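Local coordinates for protein methylenetetrahydrofolate--tRNA-(uracil-5-)-methyltransferase trmFO (Thermus thermophilus, PDB 3G5R) that probably uses methylenetetrahydrofolate, its bound FAD and NAD(P)H to methylate uridine 54 of tRNA at C5, forming 5-methyluridine, at residues Ser76-Ala81 / Gly102-Arg107; Ala155-Ala160 / Met307-Tyr312; Ala177-Gln182 / Val245-Pro250. All coordinates share one frame; numbering follows the deposited sequence.

Interaction 1. Residues Ser76-Ala81 / Gly102-Arg107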
loop_
_atom_site.group_PDB
_atom_site.type_symbol
_atom_site.label_atom_id
_atom_site.label_comp_id
_atom_site.label_asym_id
_atom_site.label_seq_id
_atom_site.Cartn_x
_atom_site.Cartn_y
_atom_site.Cartn_z
ATOM N N SER A 76 16.302 -10.404 -3.223
ATOM C CA SER A 76 16.081 -9.420 -2.164
ATOM C C SER A 76 16.914 -9.675 -0.911
ATOM O O SER A 76 16.947 -10.791 -0.389
ATOM C CB SER A 76 14.586 -9.396 -1.792
ATOM O OG SER A 76 14.371 -8.901 -0.478
ATOM N N LEU A 77 17.570 -8.628 -0.420
ATOM C CA LEU A 77 18.270 -8.703 0.859
ATOM C C LEU A 77 17.301 -8.916 2.024
ATOM O O LEU A 77 17.587 -9.682 2.953
ATOM C CB LEU A 77 19.115 -7.447 1.093
ATOM C CG LEU A 77 19.841 -7.361 2.445
ATOM C CD1 LEU A 77 20.843 -8.495 2.613
ATOM C CD2 LEU A 77 20.530 -6.012 2.593
ATOM N N VAL A 78 16.156 -8.239 1.984
ATOM C CA VAL A 78 15.156 -8.414 3.030
ATOM C C VAL A 78 14.698 -9.871 3.100
ATOM O O VAL A 78 14.587 -10.437 4.188
ATOM C CB VAL A 78 13.968 -7.441 2.838
ATOM C CG1 VAL A 78 12.744 -7.876 3.654
ATOM C CG2 VAL A 78 14.408 -6.018 3.204
ATOM N N MET A 79 14.456 -10.492 1.948
ATOM C CA MET A 79 14.024 -11.894 1.958
ATOM C C MET A 79 15.135 -12.835 2.421
ATOM O O MET A 79 14.868 -13.822 3.100
ATOM C CB MET A 79 13.485 -12.331 0.596
ATOM C CG MET A 79 12.175 -11.670 0.200
ATOM S SD MET A 79 10.873 -11.871 1.435
ATOM C CE MET A 79 10.680 -13.655 1.435
ATOM N N GLU A 80 16.372 -12.529 2.046
ATOM C CA GLU A 80 17.532 -13.292 2.512
ATOM C C GLU A 80 17.631 -13.234 4.040
ATOM O O GLU A 80 17.733 -14.269 4.726
ATOM C CB GLU A 80 18.797 -12.730 1.857
ATOM C CG GLU A 80 20.105 -13.321 2.362
ATOM C CD GLU A 80 21.304 -12.786 1.598
ATOM O OE1 GLU A 80 22.340 -12.507 2.235
ATOM O OE2 GLU A 80 21.207 -12.642 0.363
ATOM N N ALA A 81 17.590 -12.015 4.573
ATOM C CA ALA A 81 17.623 -11.792 6.011
ATOM C C ALA A 81 16.450 -12.473 6.719
ATOM O O ALA A 81 16.609 -13.046 7.803
ATOM C CB ALA A 81 17.630 -10.291 6.312
ATOM N N GLY A 102 19.962 -6.984 12.289
ATOM C CA GLY A 102 21.397 -7.097 12.487
ATOM C C GLY A 102 22.104 -7.587 11.235
ATOM O O GLY A 102 23.165 -7.080 10.860
ATOM N N TYR A 103 21.510 -8.579 10.583
ATOM C CA TYR A 103 22.067 -9.151 9.368
ATOM C C TYR A 103 22.080 -8.118 8.243
ATOM O O TYR A 103 23.087 -7.943 7.557
ATOM C CB TYR A 103 21.247 -10.376 8.951
ATOM C CG TYR A 103 21.798 -11.104 7.753
ATOM C CD1 TYR A 103 22.757 -12.095 7.902
ATOM C CD2 TYR A 103 21.354 -10.812 6.471
ATOM C CE1 TYR A 103 23.265 -12.765 6.808
ATOM C CE2 TYR A 103 21.856 -11.480 5.374
ATOM C CZ TYR A 103 22.814 -12.455 5.551
ATOM O OH TYR A 103 23.326 -13.130 4.471
ATOM N N ILE A 104 20.954 -7.439 8.063
ATOM C CA ILE A 104 20.842 -6.419 7.026
ATOM C C ILE A 104 21.868 -5.303 7.230
ATOM O O ILE A 104 22.533 -4.878 6.287
ATOM C CB ILE A 104 19.409 -5.857 6.947
ATOM C CG1 ILE A 104 18.474 -6.935 6.390
ATOM C CG2 ILE A 104 19.360 -4.600 6.067
ATOM C CD1 ILE A 104 16.994 -6.610 6.524
ATOM N N THR A 105 22.002 -4.844 8.471
ATOM C CA THR A 105 22.937 -3.770 8.786
ATOM C C THR A 105 24.368 -4.200 8.476
ATOM O O THR A 105 25.142 -3.449 7.890
ATOM C CB THR A 105 22.819 -3.335 10.264
ATOM O OG1 THR A 105 21.461 -2.969 10.545
ATOM C CG2 THR A 105 23.729 -2.139 10.549
ATOM N N GLU A 106 24.717 -5.424 8.852
ATOM C CA GLU A 106 26.069 -5.904 8.610
ATOM C C GLU A 106 26.377 -6.054 7.116
ATOM O O GLU A 106 27.468 -5.704 6.655
ATOM C CB GLU A 106 26.315 -7.213 9.363
ATOM C CG GLU A 106 26.421 -7.018 10.864
ATOM C CD GLU A 106 26.454 -8.327 11.628
ATOM O OE1 GLU A 106 26.773 -9.367 11.016
ATOM O OE2 GLU A 106 26.162 -8.312 12.843
ATOM N N ARG A 107 25.422 -6.566 6.347
ATOM C CA ARG A 107 25.680 -6.772 4.923
ATOM C C ARG A 107 25.827 -5.449 4.172
ATOM O O ARG A 107 26.674 -5.319 3.287
ATOM C CB ARG A 107 24.608 -7.651 4.278
ATOM C CG ARG A 107 24.607 -9.086 4.790
ATOM C CD ARG A 107 24.476 -10.073 3.643
ATOM N NE ARG A 107 25.614 -9.995 2.732
ATOM C CZ ARG A 107 25.639 -10.544 1.524
ATOM N NH1 ARG A 107 24.582 -11.210 1.074
ATOM N NH2 ARG A 107 26.719 -10.425 0.764
HETATM O O HOH W 1 23.163 -12.342 -1.399
#
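Glu80 and Tyr103 meet because each carries its CG trans to the main-chain nitrogen (chi1 173° and -176°), which, with the rest of the Glu80 chain extended, brings its carboxylate to the phenol of the facing helix. This is a helix-helix contact in the FAD-binding part of a MnmG-family flavoprotein: the short axes of 77-81 and 102-107 approach to 9.6 Å and run at 131°, somewhat nearer to perpendicular than to antiparallel. Glu80 OE1 accepts two bonds from the facing helix. Tyr103 OH donates to Glu80 OE1 over 2.5 Å, on the anti lone pair, with OE1 near the plane of the phenol ring. Arg107 NH1 reaches Glu80 OE1 at 2.8 Å on the syn lone pair, nearly within its guanidinium plane, and closes a salt bridge. A water donates to Glu80 OE2 and accepts from Arg107 NH1, so the carboxylate and guanidinium are joined twice. With an alanine in place of Glu80, the Arg107 charge would probably lose its mate on this helix and the Tyr103 hydroxyl its acceptor. Arg107 CG also lies over one face of the Tyr103 ring, offset toward the rim. Deeper in, the contact is apolar. Leu77 splits its methyls, CD1 going to the ring and to Arg107 CD, and CD2 to Ile104 CG2 at 3.9 Å. At the N-terminus of helix 77-84, Ser76 is the N-cap, its OG accepting from Met79 N at 2.9 Å, and Glu15 of helix 11-22 binds this OG too. Trp18 of that helix touches both Leu77 and Arg107. Packing is tight at Ala81, whose CB sits 3.5 Å from Ile104 CG1, closer than usual van der Waals contact.

Interaction 2. Residues Ala155-Ala160 / Met307-Tyr312. With THG ((6S)-5,6,7,8-tetrahydrofolate), chain C.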
loop_
_atom_site.group_PDB
_atom_site.type_symbol
_atom_site.label_atom_id
_atom_site.label_comp_id
_atom_site.label_asym_id
_atom_site.label_seq_id
_atom_site.Cartn_x
_atom_site.Cartn_y
_atom_site.Cartn_z
ATOM N N ALA A 155 0.280 13.657 3.168
ATOM C CA ALA A 155 -0.564 13.516 4.345
ATOM C C ALA A 155 0.271 13.034 5.518
ATOM O O ALA A 155 1.291 12.363 5.330
ATOM C CB ALA A 155 -1.701 12.537 4.072
ATOM N N TYR A 156 -0.170 13.375 6.724
ATOM C CA TYR A 156 0.491 12.955 7.952
ATOM C C TYR A 156 -0.233 11.794 8.613
ATOM O O TYR A 156 0.306 11.145 9.508
ATOM C CB TYR A 156 0.567 14.117 8.944
ATOM C CG TYR A 156 1.577 15.182 8.585
ATOM C CD1 TYR A 156 2.940 14.949 8.716
ATOM C CD2 TYR A 156 1.166 16.424 8.133
ATOM C CE1 TYR A 156 3.868 15.926 8.401
ATOM C CE2 TYR A 156 2.082 17.400 7.815
ATOM C CZ TYR A 156 3.430 17.152 7.951
ATOM O OH TYR A 156 4.337 18.140 7.629
ATOM N N TYR A 157 -1.466 11.553 8.181
ATOM C CA TYR A 157 -2.253 10.444 8.691
ATOM C C TYR A 157 -2.973 9.763 7.545
ATOM O O TYR A 157 -3.298 10.402 6.542
ATOM C CB TYR A 157 -3.288 10.941 9.709
ATOM C CG TYR A 157 -2.681 11.556 10.951
ATOM C CD1 TYR A 157 -2.233 12.873 10.951
ATOM C CD2 TYR A 157 -2.558 10.822 12.122
ATOM C CE1 TYR A 157 -1.673 13.437 12.085
ATOM C CE2 TYR A 157 -2.004 11.380 13.261
ATOM C CZ TYR A 157 -1.562 12.685 13.235
ATOM O OH TYR A 157 -1.010 13.241 14.368
ATOM N N ASP A 158 -3.216 8.467 7.681
ATOM C CA ASP A 158 -4.161 7.832 6.782
ATOM C C ASP A 158 -5.491 7.637 7.502
ATOM O O ASP A 158 -5.554 7.616 8.733
ATOM C CB ASP A 158 -3.614 6.545 6.130
ATOM C CG ASP A 158 -3.123 5.516 7.132
ATOM O OD1 ASP A 158 -2.329 4.642 6.725
ATOM O OD2 ASP A 158 -3.536 5.548 8.306
ATOM N N ALA A 159 -6.551 7.560 6.716
ATOM C CA ALA A 159 -7.895 7.343 7.224
ATOM C C ALA A 159 -8.596 6.597 6.115
ATOM O O ALA A 159 -9.298 7.185 5.290
ATOM C CB ALA A 159 -8.582 8.657 7.501
ATOM N N ALA A 160 -8.362 5.297 6.080
ATOM C CA ALA A 160 -8.768 4.484 4.951
ATOM C C ALA A 160 -10.041 3.735 5.280
ATOM O O ALA A 160 -10.202 3.203 6.381
ATOM C CB ALA A 160 -7.667 3.518 4.585
ATOM N N MET A 307 -6.626 3.689 10.574
ATOM C CA MET A 307 -6.395 5.092 10.870
ATOM C C MET A 307 -5.128 5.205 11.703
ATOM O O MET A 307 -5.123 4.878 12.887
ATOM C CB MET A 307 -7.602 5.686 11.591
ATOM C CG MET A 307 -8.843 5.688 10.715
ATOM S SD MET A 307 -10.283 6.398 11.515
ATOM C CE MET A 307 -9.665 8.030 11.905
ATOM N N HIS A 308 -4.046 5.644 11.062
ATOM C CA HIS A 308 -2.727 5.680 11.683
ATOM C C HIS A 308 -2.011 6.989 11.429
ATOM O O HIS A 308 -2.215 7.634 10.400
ATOM C CB HIS A 308 -1.823 4.588 11.099
ATOM C CG HIS A 308 -2.247 3.196 11.434
ATOM N ND1 HIS A 308 -2.219 2.172 10.512
ATOM C CD2 HIS A 308 -2.703 2.655 12.587
ATOM C CE1 HIS A 308 -2.642 1.059 11.084
ATOM N NE2 HIS A 308 -2.941 1.326 12.342
ATOM N N ARG A 309 -1.140 7.362 12.360
ATOM C CA ARG A 309 -0.102 8.331 12.066
ATOM C C ARG A 309 0.787 7.699 10.986
ATOM O O ARG A 309 1.371 6.637 11.196
ATOM C CB ARG A 309 0.700 8.625 13.334
ATOM C CG ARG A 309 2.008 9.348 13.108
ATOM C CD ARG A 309 1.819 10.838 12.904
ATOM N NE ARG A 309 3.122 11.474 12.768
ATOM C CZ ARG A 309 3.736 11.670 11.606
ATOM N NH1 ARG A 309 3.142 11.307 10.475
ATOM N NH2 ARG A 309 4.933 12.240 11.578
ATOM N N ASN A 310 0.861 8.345 9.828
ATOM C CA ASN A 310 1.468 7.742 8.648
ATOM C C ASN A 310 1.724 8.805 7.583
ATOM O O ASN A 310 0.807 9.222 6.888
ATOM C CB ASN A 310 0.511 6.682 8.093
ATOM C CG ASN A 310 1.134 5.820 7.006
ATOM O OD1 ASN A 310 1.840 4.855 7.295
ATOM N ND2 ASN A 310 0.842 6.144 5.748
ATOM N N THR A 311 2.968 9.261 7.472
ATOM C CA THR A 311 3.327 10.235 6.450
ATOM C C THR A 311 3.458 9.551 5.091
ATOM O O THR A 311 4.201 8.582 4.952
ATOM C CB THR A 311 4.645 10.942 6.809
ATOM O OG1 THR A 311 4.445 11.734 7.991
ATOM C CG2 THR A 311 5.107 11.844 5.677
ATOM N N TYR A 312 2.720 10.041 4.097
ATOM C CA TYR A 312 2.809 9.465 2.755
ATOM C C TYR A 312 2.424 10.459 1.670
ATOM O O TYR A 312 1.743 11.449 1.933
ATOM C CB TYR A 312 1.964 8.187 2.640
ATOM C CG TYR A 312 0.464 8.410 2.634
ATOM C CD1 TYR A 312 -0.218 8.723 3.802
ATOM C CD2 TYR A 312 -0.269 8.285 1.465
ATOM C CE1 TYR A 312 -1.589 8.917 3.802
ATOM C CE2 TYR A 312 -1.639 8.479 1.452
ATOM C CZ TYR A 312 -2.295 8.796 2.625
ATOM O OH TYR A 312 -3.656 8.991 2.615
HETATM N N3 THG C . 1.230 1.745 9.734
HETATM C C2 THG C . 1.368 2.845 10.519
HETATM N N1 THG C . 1.164 2.755 11.884
HETATM C C8A THG C . 0.824 1.561 12.443
HETATM C C4A THG C . 0.678 0.409 11.631
HETATM C C4 THG C . 0.874 0.503 10.317
HETATM N N8 THG C . 0.599 1.450 13.922
HETATM C C7 THG C . 0.548 0.100 14.506
HETATM C C6 THG C . -0.161 -0.873 13.558
HETATM N N5 THG C . 0.350 -0.843 12.238
HETATM O O4 THG C . 0.733 -0.624 9.501
HETATM N N2 THG C . 1.747 4.112 9.933
HETATM O O HOH W 2 -5.220 10.606 4.660
HETATM O O HOH W 3 -1.413 2.402 7.482
#
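Tyr156 O is gripped by two donors from the facing strand, Asn310 N at 2.9 Å and Arg309 NH1 at 3.0 Å. The amide comes from above the carbonyl plane, whereas Arg309 NH1 lies in that plane, on a lone pair, though the oxygen is tilted from the guanidinium plane. Arg309 NH1 gives a second, straight bond (180°) to Thr311 OG1, fixing the guanidinium's rotation, while Arg309 CD rests over one face of the Tyr157 ring as a CH-pi contact. These bonds bridge a beta bulge: the antiparallel register slips by one residue between the Ala155-Tyr312 and Tyr157-Arg309 pairs. Beyond it, the Asp158 carboxylate turns back onto the partner strand, its CG held between the main-chain N and carbonyl carbon (chi1 55°), and Asp158 OD2 accepts from His308 N at 2.8 Å. A water links Asp158 OD1 to His308 ND1. The His308-Asn310 part of the edge strand forms part of the folate site. Tetrahydrofolate N2 donates to Asn310 OD1 at 2.7 Å and to Arg309 O at 2.8 Å, while the pterin lies over one face of the His308 ring, with C8A 3.5 Å above the plane. Strand 301-313 borders the six-stranded antiparallel sheet beside 154-165; helix 139-149 packs on Tyr156, and the loop carrying Phe390 and Gln391 meets Tyr312, whose OH bonds to Phe390 O.

Interaction 3. Residues Ala177-Gln182 / Val245-Pro250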
loop_
_atom_site.group_PDB
_atom_site.type_symbol
_atom_site.label_atom_id
_atom_site.label_comp_id
_atom_site.label_asym_id
_atom_site.label_seq_id
_atom_site.Cartn_x
_atom_site.Cartn_y
_atom_site.Cartn_z
ATOM N N ALA A 177 -25.557 5.526 -9.315
ATOM C CA ALA A 177 -26.092 6.882 -9.350
ATOM C C ALA A 177 -25.246 7.813 -8.487
ATOM O O ALA A 177 -24.414 7.354 -7.707
ATOM C CB ALA A 177 -27.543 6.891 -8.873
ATOM N N GLY A 178 -25.456 9.117 -8.631
ATOM C CA GLY A 178 -24.770 10.092 -7.802
ATOM C C GLY A 178 -25.728 11.119 -7.224
ATOM O O GLY A 178 -26.768 11.403 -7.820
ATOM N N ARG A 179 -25.390 11.658 -6.055
ATOM C CA ARG A 179 -26.181 12.726 -5.451
ATOM C C ARG A 179 -25.850 14.026 -6.163
ATOM O O ARG A 179 -25.034 14.044 -7.087
ATOM C CB ARG A 179 -25.849 12.894 -3.970
ATOM C CG ARG A 179 -25.990 11.652 -3.114
ATOM C CD ARG A 179 -25.822 12.030 -1.648
ATOM N NE ARG A 179 -25.635 10.871 -0.789
ATOM C CZ ARG A 179 -24.475 10.522 -0.242
ATOM N NH1 ARG A 179 -24.407 9.444 0.532
ATOM N NH2 ARG A 179 -23.389 11.250 -0.461
ATOM N N TYR A 180 -26.467 15.118 -5.725
ATOM C CA TYR A 180 -26.131 16.424 -6.274
ATOM C C TYR A 180 -24.666 16.743 -5.986
ATOM O O TYR A 180 -24.240 16.745 -4.831
ATOM C CB TYR A 180 -27.036 17.518 -5.703
ATOM C CG TYR A 180 -26.654 18.904 -6.178
ATOM C CD1 TYR A 180 -26.049 19.814 -5.320
ATOM C CD2 TYR A 180 -26.873 19.290 -7.493
ATOM C CE1 TYR A 180 -25.686 21.075 -5.756
ATOM C CE2 TYR A 180 -26.517 20.551 -7.938
ATOM C CZ TYR A 180 -25.924 21.438 -7.066
ATOM O OH TYR A 180 -25.567 22.694 -7.505
ATOM N N GLY A 181 -23.897 16.997 -7.039
ATOM C CA GLY A 181 -22.494 17.340 -6.890
ATOM C C GLY A 181 -21.573 16.140 -6.996
ATOM O O GLY A 181 -20.351 16.273 -6.902
ATOM N N GLN A 182 -22.159 14.964 -7.194
ATOM C CA GLN A 182 -21.391 13.730 -7.319
ATOM C C GLN A 182 -21.362 13.218 -8.749
ATOM O O GLN A 182 -22.206 13.581 -9.569
ATOM C CB GLN A 182 -22.006 12.632 -6.449
ATOM C CG GLN A 182 -21.491 12.562 -5.030
ATOM C CD GLN A 182 -21.944 11.294 -4.331
ATOM O OE1 GLN A 182 -23.019 10.760 -4.623
ATOM N NE2 GLN A 182 -21.124 10.800 -3.409
ATOM N N VAL A 245 -30.339 11.563 0.213
ATOM C CA VAL A 245 -30.992 12.636 -0.534
ATOM C C VAL A 245 -30.478 12.747 -1.967
ATOM O O VAL A 245 -29.271 12.730 -2.214
ATOM C CB VAL A 245 -30.858 13.998 0.178
ATOM C CG1 VAL A 245 -29.406 14.439 0.222
ATOM C CG2 VAL A 245 -31.721 15.045 -0.514
ATOM N N GLY A 246 -31.406 12.848 -2.910
ATOM C CA GLY A 246 -31.048 13.009 -4.306
ATOM C C GLY A 246 -30.790 11.690 -5.005
ATOM O O GLY A 246 -30.379 11.663 -6.167
ATOM N N LEU A 247 -31.013 10.589 -4.295
ATOM C CA LEU A 247 -30.903 9.270 -4.904
ATOM C C LEU A 247 -32.285 8.641 -5.030
ATOM O O LEU A 247 -33.140 8.819 -4.161
ATOM C CB LEU A 247 -29.985 8.362 -4.080
ATOM C CG LEU A 247 -28.528 8.801 -3.908
ATOM C CD1 LEU A 247 -27.819 7.934 -2.873
ATOM C CD2 LEU A 247 -27.788 8.753 -5.238
ATOM N N VAL A 248 -32.506 7.914 -6.118
ATOM C CA VAL A 248 -33.752 7.182 -6.300
ATOM C C VAL A 248 -33.455 5.713 -6.574
ATOM O O VAL A 248 -32.747 5.382 -7.521
ATOM C CB VAL A 248 -34.589 7.759 -7.457
ATOM C CG1 VAL A 248 -35.841 6.922 -7.673
ATOM C CG2 VAL A 248 -34.953 9.207 -7.174
ATOM N N ASP A 249 -33.984 4.838 -5.728
ATOM C CA ASP A 249 -33.815 3.402 -5.905
ATOM C C ASP A 249 -34.705 2.937 -7.054
ATOM O O ASP A 249 -35.926 3.026 -6.967
ATOM C CB ASP A 249 -34.186 2.673 -4.608
ATOM C CG ASP A 249 -33.946 1.177 -4.681
ATOM O OD1 ASP A 249 -33.630 0.662 -5.774
ATOM O OD2 ASP A 249 -34.079 0.511 -3.631
ATOM N N PRO A 250 -34.093 2.442 -8.139
ATOM C CA PRO A 250 -34.848 2.008 -9.322
ATOM C C PRO A 250 -35.859 0.924 -8.970
ATOM O O PRO A 250 -36.896 0.807 -9.622
ATOM C CB PRO A 250 -33.764 1.426 -10.236
ATOM C CG PRO A 250 -32.482 2.025 -9.756
ATOM C CD PRO A 250 -32.649 2.198 -8.283
HETATM O O HOH W 4 -29.232 10.352 -8.768
HETATM O O HOH W 5 -28.777 13.513 -7.563
HETATM O O HOH W 6 -28.354 15.052 -3.495
#
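Leu247, in the loop that precedes strand 258-264, meets Ala177, Gly178 and Arg179 in the loop between strands 175-176 and 187-191, where a type II beta turn runs from Arg179 to Gln182. The apolar part centres on Leu247. Leu247 CD2 lies 3.7 Å from Gly178 C and also touches Ala177 CB, meeting the main chain just ahead of the turn, while its CG touches the aliphatic stem of Arg179. That stem crosses Leu247 at a slant: Arg179 CG is placed beside its own main-chain N (chi1 -55°) and the chain is extended from CG to NE, which carries CD past Val245 O at 3.6 Å. Beyond it, the guanidinium continues to main-chain oxygens just before 245-250, Lys243 O accepting from NE and Pro241 O more weakly from NH1. Leu247 and Arg179 also rest on Val259 and Gln261 of strand 258-264, so the two loops share one support in the antiparallel sheet. The polar links across the contact pass through water. Two waters lie between Gly178 O and Gly246 O, which stand 4.0 Å apart and, both being acceptors, cannot bond each other directly. A third accepts from Tyr180 N and donates to Val245 O. Gly246 and Gly181 both have positive phi, with backbone angles at which a CB would collide with the preceding carbonyl oxygen, a clash that glycine avoids at both positions. Within the turn, Gln182 N donates to Arg179 O, and the Gln182 side chain adds a second bond across the turn, while its NE2 binds Gln261. That second bond runs from Arg179 N to Gln182 OE1, 2.9 Å long and almost straight at 177°, on a lone pair in the carbonyl plane.

How the interactions relate
The three contacts are spread along the molecule and none touches another. Interaction 2 is the one that meets tetrahydrofolate directly, and the side chain of Asn310 is about 6 Å from FAD. Interaction 1 lies on the dinucleotide side: the Val78 side chain is about 9 Å from the FAD and about 4 Å from that of Leu11, a predicted FAD-binding residue. Centres of interactions 1 and 2 are 28 Å apart, those of 2 and 3 are 30 Å apart. Interaction 3 lies on the other side of the chain's centre from interaction 1, 53 Å between centres. In sequence it is nested between 155-160 and 307-312, and its loops extend from the same antiparallel sheet.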